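PDB 5N6G: GTN Reductase from Agrobacterium tumefaciens, which probably reduces activated carbon–carbon double bonds with a bound FMN, as an ene-reductase of the Old Yellow Enzyme family. Local coordinates for residues A[266-271]-A[302-307]; A[234-239]-A[275-280]; A[248-253]-A[286-291]. All coordinates share one frame; numbering follows the deposited sequence. Where two conformers were deposited one is given.

Contact 1. Residues A[266-271]-A[302-307]. With FMN (flavin mononucleotide), chain B.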
loop_
_atom_site.group_PDB
_atom_site.type_symbol
_atom_site.label_atom_id
_atom_site.label_comp_id
_atom_site.label_asym_id
_atom_site.label_seq_id
_atom_site.Cartn_x
_atom_site.Cartn_y
_atom_site.Cartn_z
ATOM N N VAL A 266 -8.770 3.282 -0.066
ATOM C CA VAL A 266 -9.488 2.465 0.907
ATOM C C VAL A 266 -9.756 1.079 0.335
ATOM O O VAL A 266 -10.315 0.944 -0.763
ATOM C CB VAL A 266 -10.802 3.140 1.346
ATOM C CG1 VAL A 266 -11.725 3.381 0.163
ATOM C CG2 VAL A 266 -11.510 2.313 2.408
ATOM N N VAL A 267 -9.381 0.058 1.103
ATOM C CA VAL A 267 -9.750 -1.334 0.854
ATOM C C VAL A 267 -11.101 -1.561 1.510
ATOM O O VAL A 267 -11.236 -1.458 2.738
ATOM C CB VAL A 267 -8.700 -2.305 1.424
ATOM C CG1 VAL A 267 -9.117 -3.763 1.207
ATOM C CG2 VAL A 267 -7.315 -2.046 0.818
ATOM N N GLU A 268 -12.096 -1.906 0.703
ATOM C CA GLU A 268 -13.452 -2.123 1.172
ATOM C C GLU A 268 -13.646 -3.612 1.434
ATOM O O GLU A 268 -13.763 -4.408 0.498
ATOM C CB GLU A 268 -14.445 -1.587 0.142
ATOM C CG GLU A 268 -14.274 -0.083 -0.052
ATOM C CD GLU A 268 -15.123 0.500 -1.174
ATOM O OE1 GLU A 268 -15.322 -0.166 -2.220
ATOM O OE2 GLU A 268 -15.573 1.649 -0.998
ATOM N N GLY A 269 -13.686 -3.985 2.706
ATOM C CA GLY A 269 -13.853 -5.372 3.084
ATOM C C GLY A 269 -12.551 -6.086 3.388
ATOM O O GLY A 269 -11.510 -5.487 3.651
ATOM N N ALA A 270 -12.631 -7.414 3.373
ATOM C CA ALA A 270 -11.431 -8.218 3.552
ATOM C C ALA A 270 -10.577 -8.142 2.294
ATOM O O ALA A 270 -11.075 -8.333 1.183
ATOM C CB ALA A 270 -11.813 -9.665 3.865
ATOM N N THR A 271 -9.290 -7.837 2.459
ATOM C CA THR A 271 -8.424 -7.680 1.297
ATOM C C THR A 271 -8.414 -8.959 0.486
ATOM O O THR A 271 -7.983 -10.009 0.976
ATOM C CB THR A 271 -7.003 -7.329 1.740
ATOM O OG1 THR A 271 -7.053 -6.338 2.775
ATOM C CG2 THR A 271 -6.231 -6.783 0.544
ATOM N N TRP A 302 -10.515 10.208 -3.635
ATOM C CA TRP A 302 -11.016 9.059 -2.892
ATOM C C TRP A 302 -10.950 7.841 -3.814
ATOM O O TRP A 302 -11.779 7.702 -4.731
ATOM C CB TRP A 302 -12.446 9.303 -2.419
ATOM C CG TRP A 302 -12.902 8.313 -1.411
ATOM C CD1 TRP A 302 -13.622 7.170 -1.647
ATOM C CD2 TRP A 302 -12.664 8.349 0.003
ATOM N NE1 TRP A 302 -13.839 6.499 -0.468
ATOM C CE2 TRP A 302 -13.266 7.203 0.559
ATOM C CE3 TRP A 302 -12.014 9.249 0.853
ATOM C CZ2 TRP A 302 -13.254 6.944 1.925
ATOM C CZ3 TRP A 302 -11.968 8.973 2.193
ATOM C CH2 TRP A 302 -12.577 7.832 2.720
ATOM N N ILE A 303 -9.988 6.959 -3.550
ATOM C CA ILE A 303 -9.686 5.810 -4.395
ATOM C C ILE A 303 -10.172 4.576 -3.663
ATOM O O ILE A 303 -9.767 4.335 -2.527
ATOM C CB ILE A 303 -8.181 5.675 -4.688
ATOM C CG1 ILE A 303 -7.595 6.963 -5.273
ATOM C CG2 ILE A 303 -7.964 4.460 -5.573
ATOM C CD1 ILE A 303 -6.060 6.910 -5.428
ATOM N N ALA A 304 -11.009 3.788 -4.306
ATOM C CA ALA A 304 -11.571 2.608 -3.673
ATOM C C ALA A 304 -11.035 1.356 -4.337
ATOM O O ALA A 304 -10.727 1.352 -5.524
ATOM C CB ALA A 304 -13.095 2.591 -3.760
ATOM N N ASN A 305 -10.963 0.291 -3.545
ATOM C CA ASN A 305 -10.432 -0.984 -3.975
ATOM C C ASN A 305 -11.202 -2.115 -3.322
ATOM O O ASN A 305 -11.790 -1.948 -2.247
ATOM C CB ASN A 305 -8.959 -1.118 -3.591
ATOM C CG ASN A 305 -8.456 -2.518 -3.752
ATOM O OD1 ASN A 305 -8.361 -3.278 -2.788
ATOM N ND2 ASN A 305 -8.148 -2.890 -4.983
ATOM N N ASN A 306 -11.161 -3.266 -4.013
ATOM C CA ASN A 306 -11.409 -4.629 -3.557
ATOM C C ASN A 306 -12.667 -5.194 -4.208
ATOM O O ASN A 306 -13.802 -4.815 -3.887
ATOM C CB ASN A 306 -11.484 -4.749 -2.034
ATOM C CG ASN A 306 -11.486 -6.209 -1.588
ATOM O OD1 ASN A 306 -10.666 -7.011 -2.045
ATOM N ND2 ASN A 306 -12.442 -6.573 -0.736
ATOM N N GLY A 307 -12.467 -6.090 -5.168
ATOM C CA GLY A 307 -13.575 -6.784 -5.794
ATOM C C GLY A 307 -14.321 -6.011 -6.855
ATOM O O GLY A 307 -15.417 -6.426 -7.239
HETATM N N1 FMN B . -1.851 -4.608 -1.006
HETATM C C2 FMN B . -0.973 -3.637 -0.592
HETATM O O2 FMN B . -1.358 -2.628 0.041
HETATM N N3 FMN B . 0.363 -3.755 -0.906
HETATM C C4 FMN B . 0.946 -4.809 -1.584
HETATM O O4 FMN B . 2.147 -4.795 -1.854
HETATM C C4A FMN B . 0.019 -5.843 -1.988
HETATM N N5 FMN B . 0.486 -6.861 -2.666
HETATM C C5A FMN B . -0.431 -7.760 -3.185
HETATM C C6 FMN B . 0.037 -8.782 -4.003
HETATM C C7 FMN B . -0.846 -9.641 -4.643
HETATM C C7M FMN B . -0.291 -10.714 -5.546
HETATM C C8 FMN B . -2.224 -9.490 -4.459
HETATM C C8M FMN B . -3.210 -10.363 -5.187
HETATM C C9 FMN B . -2.699 -8.483 -3.622
HETATM C C9A FMN B . -1.809 -7.613 -2.993
HETATM N N10 FMN B . -2.263 -6.515 -2.232
HETATM C C10 FMN B . -1.373 -5.628 -1.692
HETATM C "C1'" FMN B . -3.707 -6.242 -2.193
HETATM C "C2'" FMN B . -4.168 -5.564 -3.477
HETATM O "O2'" FMN B . -3.587 -4.261 -3.597
HETATM C "C3'" FMN B . -5.688 -5.436 -3.578
HETATM O "O3'" FMN B . -6.186 -4.746 -2.434
HETATM C "C4'" FMN B . -6.410 -6.778 -3.684
HETATM O "O4'" FMN B . -5.846 -7.561 -4.739
HETATM C "C5'" FMN B . -7.907 -6.613 -3.872
HETATM O "O5'" FMN B . -8.187 -5.929 -5.110
HETATM P P FMN B . -8.723 -6.655 -6.460
HETATM O O1P FMN B . -10.068 -7.246 -6.093
HETATM O O2P FMN B . -7.709 -7.745 -6.762
HETATM O O3P FMN B . -8.778 -5.568 -7.470
HETATM O O HOH W 1 -15.350 4.035 -0.131
#
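V266 and V267 pair with A304 and N305 as neighbouring parallel strands of a TIM barrel, the two strands of one beta-alpha-beta unit, and illustrate how such a barrel joins a buried strand pair to a cofactor site at its C-terminal mouth. The firm part is the ladder. V266 N donates to I303 O and N305 N to V266 O, both at 2.9 Å, and E268 N continues the series to N305 O. V266 and A304 share the sheet face turned to helix 286-295; there V266 CG1 lies 3.8 Å from W302 NE1, crossing the indole obliquely. V267 and N305 share the other face, side by side and pointing the same way. Beside this core, a water in the plane of the indole accepts from W302 NE1 and donates to E268 OE2, while E268 OE1 turns to Y308 and R275. Beyond the strand ends side chains take over. N306 ND2 donates to E268 O at 2.8 Å, 161° at the hydrogen, the acceptor near the amide plane; ND2 also bonds G273 O and OD1 takes G272 N, which fixes the amide. The more solvent-exposed side holds T271 and G307, with little contact between the segments: T271 OG1 bonds N181 OD1, and G307 N donates to FMN O1P at 2.8 Å. N305 grips the ligand with both ends of its amide: its CG is anti to the backbone N (chi1 168°), ND2 donates to FMN O5' and to A326 O, and OD1 accepts from FMN O3' at 2.6 Å.

Contact 2. Residues A[234-239]-A[275-280]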
loop_
_atom_site.group_PDB
_atom_site.type_symbol
_atom_site.label_atom_id
_atom_site.label_comp_id
_atom_site.label_asym_id
_atom_site.label_seq_id
_atom_site.Cartn_x
_atom_site.Cartn_y
_atom_site.Cartn_z
ATOM N N VAL A 234 -11.424 -3.089 7.977
ATOM C CA VAL A 234 -11.945 -4.330 8.536
ATOM C C VAL A 234 -11.140 -5.553 8.154
ATOM O O VAL A 234 -11.524 -6.662 8.521
ATOM C CB VAL A 234 -13.424 -4.551 8.149
ATOM C CG1 VAL A 234 -14.295 -3.408 8.642
ATOM C CG2 VAL A 234 -13.587 -4.716 6.657
ATOM N N THR A 235 -10.050 -5.400 7.449
ATOM C CA THR A 235 -9.428 -6.572 6.876
ATOM C C THR A 235 -8.831 -7.471 7.959
ATOM O O THR A 235 -8.259 -6.977 8.931
ATOM C CB THR A 235 -8.348 -6.183 5.892
ATOM O OG1 THR A 235 -7.876 -7.389 5.283
ATOM C CG2 THR A 235 -7.211 -5.477 6.568
ATOM N N PRO A 236 -8.926 -8.788 7.800
ATOM C CA PRO A 236 -8.301 -9.715 8.751
ATOM C C PRO A 236 -6.870 -10.092 8.393
ATOM O O PRO A 236 -6.300 -11.002 9.010
ATOM C CB PRO A 236 -9.217 -10.922 8.640
ATOM C CG PRO A 236 -9.620 -10.950 7.202
ATOM C CD PRO A 236 -9.710 -9.510 6.782
ATOM N N ALA A 237 -6.306 -9.443 7.397
ATOM C CA ALA A 237 -4.960 -9.759 6.942
ATOM C C ALA A 237 -3.965 -9.769 8.098
ATOM O O ALA A 237 -3.966 -8.890 8.959
ATOM C CB ALA A 237 -4.527 -8.726 5.900
ATOM N N ASN A 238 -3.062 -10.747 8.061
ATOM C CA ASN A 238 -1.932 -10.809 8.980
ATOM C C ASN A 238 -2.380 -10.818 10.442
ATOM O O ASN A 238 -1.726 -10.250 11.328
ATOM C CB ASN A 238 -0.937 -9.698 8.666
ATOM C CG ASN A 238 -0.288 -9.923 7.306
ATOM O OD1 ASN A 238 0.237 -11.015 7.054
ATOM N ND2 ASN A 238 -0.429 -8.966 6.399
ATOM N N ASP A 239 -3.460 -11.548 10.698
ATOM C CA ASP A 239 -3.851 -11.982 12.038
ATOM C C ASP A 239 -4.328 -10.840 12.933
ATOM O O ASP A 239 -4.302 -10.980 14.161
ATOM C CB ASP A 239 -2.682 -12.715 12.715
ATOM C CG ASP A 239 -3.116 -13.656 13.801
ATOM O OD1 ASP A 239 -4.250 -14.178 13.733
ATOM O OD2 ASP A 239 -2.293 -13.914 14.731
ATOM N N ARG A 275 -16.374 -8.107 0.254
ATOM C CA ARG A 275 -16.522 -6.676 0.468
ATOM C C ARG A 275 -17.344 -6.372 1.713
ATOM O O ARG A 275 -17.185 -5.296 2.299
ATOM C CB ARG A 275 -17.182 -6.039 -0.765
ATOM C CG ARG A 275 -16.238 -5.929 -1.944
ATOM C CD ARG A 275 -16.928 -5.437 -3.208
ATOM N NE ARG A 275 -17.633 -4.198 -2.967
ATOM C CZ ARG A 275 -17.045 -3.012 -2.866
ATOM N NH1 ARG A 275 -15.734 -2.895 -3.018
ATOM N NH2 ARG A 275 -17.781 -1.941 -2.622
ATOM N N ASP A 276 -18.254 -7.270 2.102
ATOM C CA ASP A 276 -19.113 -7.030 3.261
ATOM C C ASP A 276 -18.569 -7.644 4.550
ATOM O O ASP A 276 -19.300 -7.743 5.549
ATOM C CB ASP A 276 -20.531 -7.541 2.992
ATOM C CG ASP A 276 -20.605 -9.046 2.869
ATOM O OD1 ASP A 276 -19.561 -9.720 2.990
ATOM O OD2 ASP A 276 -21.728 -9.561 2.660
ATOM N N PHE A 277 -17.300 -8.026 4.553
ATOM C CA PHE A 277 -16.677 -8.600 5.734
ATOM C C PHE A 277 -16.771 -7.652 6.930
ATOM O O PHE A 277 -16.686 -6.423 6.799
ATOM C CB PHE A 277 -15.216 -8.918 5.413
ATOM C CG PHE A 277 -14.508 -9.678 6.485
ATOM C CD1 PHE A 277 -14.702 -11.037 6.633
ATOM C CD2 PHE A 277 -13.636 -9.025 7.344
ATOM C CE1 PHE A 277 -14.052 -11.729 7.625
ATOM C CE2 PHE A 277 -12.987 -9.718 8.337
ATOM C CZ PHE A 277 -13.193 -11.063 8.472
ATOM N N LYS A 278 -16.943 -8.237 8.109
ATOM C CA LYS A 278 -16.767 -7.500 9.345
ATOM C C LYS A 278 -16.163 -8.443 10.369
ATOM O O LYS A 278 -16.305 -9.658 10.282
ATOM C CB LYS A 278 -18.073 -6.918 9.874
ATOM C CG LYS A 278 -19.098 -7.948 10.265
ATOM C CD LYS A 278 -20.373 -7.266 10.741
ATOM C CE LYS A 278 -21.448 -8.251 11.070
ATOM N NZ LYS A 278 -21.148 -8.995 12.305
ATOM N N GLN A 279 -15.522 -7.852 11.355
ATOM C CA GLN A 279 -14.965 -8.589 12.477
ATOM C C GLN A 279 -15.777 -8.423 13.742
ATOM O O GLN A 279 -16.009 -9.397 14.450
ATOM C CB GLN A 279 -13.533 -8.122 12.744
ATOM C CG GLN A 279 -12.599 -8.344 11.601
ATOM C CD GLN A 279 -11.144 -8.055 11.972
ATOM O OE1 GLN A 279 -10.808 -6.967 12.388
ATOM N NE2 GLN A 279 -10.281 -9.060 11.807
ATOM N N GLY A 280 -16.176 -7.201 14.057
ATOM C CA GLY A 280 -16.983 -6.944 15.224
ATOM C C GLY A 280 -18.464 -7.127 14.950
ATOM O O GLY A 280 -18.889 -7.719 13.955
HETATM O O HOH W 2 -9.079 -5.561 10.974
#
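F277 and P236 meet tip to tip where two loops at the mouth of the TIM barrel pass one another, a compact case of loop packing in which side-chain torsions place the groups that touch. The F277 side chain leaves with CG anti to the backbone N (chi1 -172°), and the far half of the ring comes up to the proline: CE2 lies 3.6 Å from P236 CD, and CZ is 3.8 Å from P236 CG. The proline approaches the ring obliquely. V234 meets the same ring differently. Its carbonyl O sits in the ring plane at the edge, 3.4 Å from both F277 CD2 and CE2, where an oxygen faces the slightly positive C-H rim. V234 CG2, placed between the backbone N and the carbonyl carbon, rests 3.5 Å from F277 O. Two residues on, Q279 extends beyond CG. Its CG passes 3.7 Å from V234 O, and NE2 ends beside P236 CA and CB. A water donates to both Q279 OE1 and T235 O, each bond 2.6 Å long. T235 OG1, meanwhile, pairs with T271 OG1 of the neighbouring turn. Between 234-239 and 275-280 themselves, then, the direct contacts are apolar and ring-edge, and the polar link runs through the water. Just beyond, Q279 binds the partner loop directly: I240 O takes NE2 and E242 N gives to OE1. The chemistry implies that these two backbone groups fix which end of the amide is which, and the water carries OE1 on to T235 O.

Contact 3. Residues A[248-253]-A[286-291]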
loop_
_atom_site.group_PDB
_atom_site.type_symbol
_atom_site.label_atom_id
_atom_site.label_comp_id
_atom_site.label_asym_id
_atom_site.label_seq_id
_atom_site.Cartn_x
_atom_site.Cartn_y
_atom_site.Cartn_z
ATOM N N LEU A 248 -12.834 4.481 15.400
ATOM C CA LEU A 248 -11.399 4.555 15.196
ATOM C C LEU A 248 -11.082 5.174 13.855
ATOM O O LEU A 248 -10.321 6.156 13.766
ATOM C CB LEU A 248 -10.826 3.143 15.255
ATOM C CG LEU A 248 -9.333 2.939 15.012
ATOM C CD1 LEU A 248 -8.476 3.640 16.064
ATOM C CD2 LEU A 248 -9.061 1.434 14.944
ATOM N N TYR A 249 -11.648 4.591 12.799
ATOM C CA TYR A 249 -11.327 5.016 11.444
ATOM C C TYR A 249 -11.997 6.335 11.079
ATOM O O TYR A 249 -11.404 7.133 10.350
ATOM C CB TYR A 249 -11.683 3.899 10.465
ATOM C CG TYR A 249 -10.536 2.938 10.350
ATOM C CD1 TYR A 249 -9.512 3.154 9.424
ATOM C CD2 TYR A 249 -10.423 1.867 11.219
ATOM C CE1 TYR A 249 -8.448 2.288 9.331
ATOM C CE2 TYR A 249 -9.353 1.011 11.154
ATOM C CZ TYR A 249 -8.369 1.223 10.214
ATOM O OH TYR A 249 -7.320 0.352 10.183
ATOM N N ASN A 250 -13.191 6.616 11.605
ATOM C CA ASN A 250 -13.761 7.940 11.397
ATOM C C ASN A 250 -12.869 8.998 12.018
ATOM O O ASN A 250 -12.652 10.047 11.417
ATOM C CB ASN A 250 -15.178 8.013 11.950
ATOM C CG ASN A 250 -16.226 7.391 11.001
ATOM O OD1 ASN A 250 -15.903 6.574 10.118
ATOM N ND2 ASN A 250 -17.481 7.772 11.197
ATOM N N TYR A 251 -12.310 8.730 13.200
ATOM C CA TYR A 251 -11.378 9.677 13.808
ATOM C C TYR A 251 -10.150 9.864 12.930
ATOM O O TYR A 251 -9.706 10.993 12.702
ATOM C CB TYR A 251 -10.963 9.209 15.205
ATOM C CG TYR A 251 -9.862 10.058 15.804
ATOM C CD1 TYR A 251 -10.157 11.224 16.483
ATOM C CD2 TYR A 251 -8.537 9.693 15.671
ATOM C CE1 TYR A 251 -9.143 12.012 17.008
ATOM C CE2 TYR A 251 -7.536 10.463 16.168
ATOM C CZ TYR A 251 -7.836 11.620 16.843
ATOM O OH TYR A 251 -6.828 12.426 17.369
ATOM N N VAL A 252 -9.578 8.762 12.446
ATOM C CA VAL A 252 -8.373 8.840 11.619
ATOM C C VAL A 252 -8.616 9.746 10.421
ATOM O O VAL A 252 -7.826 10.660 10.148
ATOM C CB VAL A 252 -7.924 7.437 11.181
ATOM C CG1 VAL A 252 -6.917 7.512 10.048
ATOM C CG2 VAL A 252 -7.317 6.715 12.393
ATOM N N VAL A 253 -9.699 9.501 9.676
ATOM C CA VAL A 253 -9.868 10.302 8.461
ATOM C C VAL A 253 -10.336 11.717 8.770
ATOM O O VAL A 253 -10.065 12.630 7.985
ATOM C CB VAL A 253 -10.800 9.675 7.407
ATOM C CG1 VAL A 253 -10.143 8.543 6.728
ATOM C CG2 VAL A 253 -12.186 9.348 7.969
ATOM N N TYR A 286 -19.094 2.586 5.028
ATOM C CA TYR A 286 -18.077 3.272 4.237
ATOM C C TYR A 286 -18.525 4.669 3.803
ATOM O O TYR A 286 -17.673 5.540 3.596
ATOM C CB TYR A 286 -17.708 2.425 3.023
ATOM C CG TYR A 286 -16.990 1.164 3.429
ATOM C CD1 TYR A 286 -15.616 1.137 3.537
ATOM C CD2 TYR A 286 -17.704 0.013 3.770
ATOM C CE1 TYR A 286 -14.942 -0.017 3.948
ATOM C CE2 TYR A 286 -17.035 -1.138 4.186
ATOM C CZ TYR A 286 -15.672 -1.145 4.258
ATOM O OH TYR A 286 -15.022 -2.305 4.668
ATOM N N ALA A 287 -19.827 4.905 3.659
ATOM C CA ALA A 287 -20.310 6.265 3.391
ATOM C C ALA A 287 -20.056 7.198 4.571
ATOM O O ALA A 287 -19.714 8.372 4.379
ATOM C CB ALA A 287 -21.795 6.231 3.057
ATOM N N SER A 288 -20.277 6.713 5.797
ATOM C CA SER A 288 -20.027 7.514 6.994
ATOM C C SER A 288 -18.545 7.833 7.118
ATOM O O SER A 288 -18.148 8.944 7.508
ATOM C CB SER A 288 -20.515 6.736 8.224
ATOM O OG SER A 288 -20.100 7.353 9.433
ATOM N N PHE A 289 -17.718 6.851 6.787
ATOM C CA PHE A 289 -16.267 6.994 6.791
ATOM C C PHE A 289 -15.817 8.066 5.807
ATOM O O PHE A 289 -15.045 8.973 6.162
ATOM C CB PHE A 289 -15.683 5.612 6.468
ATOM C CG PHE A 289 -14.197 5.533 6.355
ATOM C CD1 PHE A 289 -13.354 5.924 7.391
ATOM C CD2 PHE A 289 -13.626 4.990 5.209
ATOM C CE1 PHE A 289 -11.983 5.794 7.269
ATOM C CE2 PHE A 289 -12.266 4.865 5.082
ATOM C CZ PHE A 289 -11.440 5.264 6.109
ATOM N N LYS A 290 -16.311 7.999 4.566
ATOM C CA LYS A 290 -15.970 9.025 3.590
ATOM C C LYS A 290 -16.489 10.386 4.021
ATOM O O LYS A 290 -15.805 11.402 3.838
ATOM C CB LYS A 290 -16.539 8.676 2.217
ATOM C CG LYS A 290 -16.145 9.684 1.151
ATOM C CD LYS A 290 -16.681 9.284 -0.202
ATOM C CE LYS A 290 -16.188 10.256 -1.270
ATOM N NZ LYS A 290 -16.941 10.121 -2.538
ATOM N N ALA A 291 -17.691 10.433 4.602
ATOM C CA ALA A 291 -18.219 11.717 5.054
ATOM C C ALA A 291 -17.382 12.308 6.175
ATOM O O ALA A 291 -17.266 13.536 6.272
ATOM C CB ALA A 291 -19.666 11.578 5.504
#
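One edge of the F289 ring lies against Y249 CB and O, N250 OD1 and V253, and following the side chain outward shows how one aromatic residue can fill a helix interface. The two helical segments run roughly parallel, with a signed crossing angle of -27° and axes approaching to 8.9 Å. At the root, F289 CB lies 3.8 Å from N250 OD1, which also sits close to F289 CA. With CG anti to the backbone N (chi1 177°), the ring is carried across to the other helix. F289 CD1 comes next, 3.7 Å from V253 CG2 and equally near the carbonyl O of Y249. F289 CE1 has several close neighbours: it lies 3.4 Å from V253 CG1, the same distance from Y249 O, and close to Y249 CB and V253 CG2 as well. At the tip, F289 CZ still touches V253 CG1 at 3.6 Å. On the other side of the ring, CE2 packs on V266 CG2 of strand 263-267, which ties the helix to the barrel wall. The side chains of V253 and F289 cross at about a right angle. Y249 O and N250 OD1 both lie in the ring plane at its edge, the oxygens set against C-H groups; Y249 O is also the helical acceptor of V253 N. F284 adds an edge-to-face ring contact to F289. The polar bridge runs alongside. N250 ND2 donates to S288 OG at 3.2 Å and 159°, with the acceptor close to the amide plane, while Q246 NE2 donates to N250 OD1 and so helps to fix which way the amide is turned. Neighbouring, nearly parallel helices packed in this way around a parallel barrel form the outer layer of the TIM-barrel fold.

In the fold
After strand 227-231 the chain passes, in order, through 234-239, 248-253, 266-271, 275-280, 286-291 and 302-307. Each contact joins a segment to one three places on: contact 2 closes first, when 275-280 returns to the loop, then contact 3 between helices, then contact 1 between strands. All three pairs cross and none nests, as expected of consecutive beta-alpha repeats laid side by side. They tie together mouth loops, outer helices and barrel strands. Between them, R275 NH1 meets N306 O and so ties the end of 302-307 to the loop of contact 2, whereas Y286 OH reaches G269 N and ties the 266-271 turn to the helix layer.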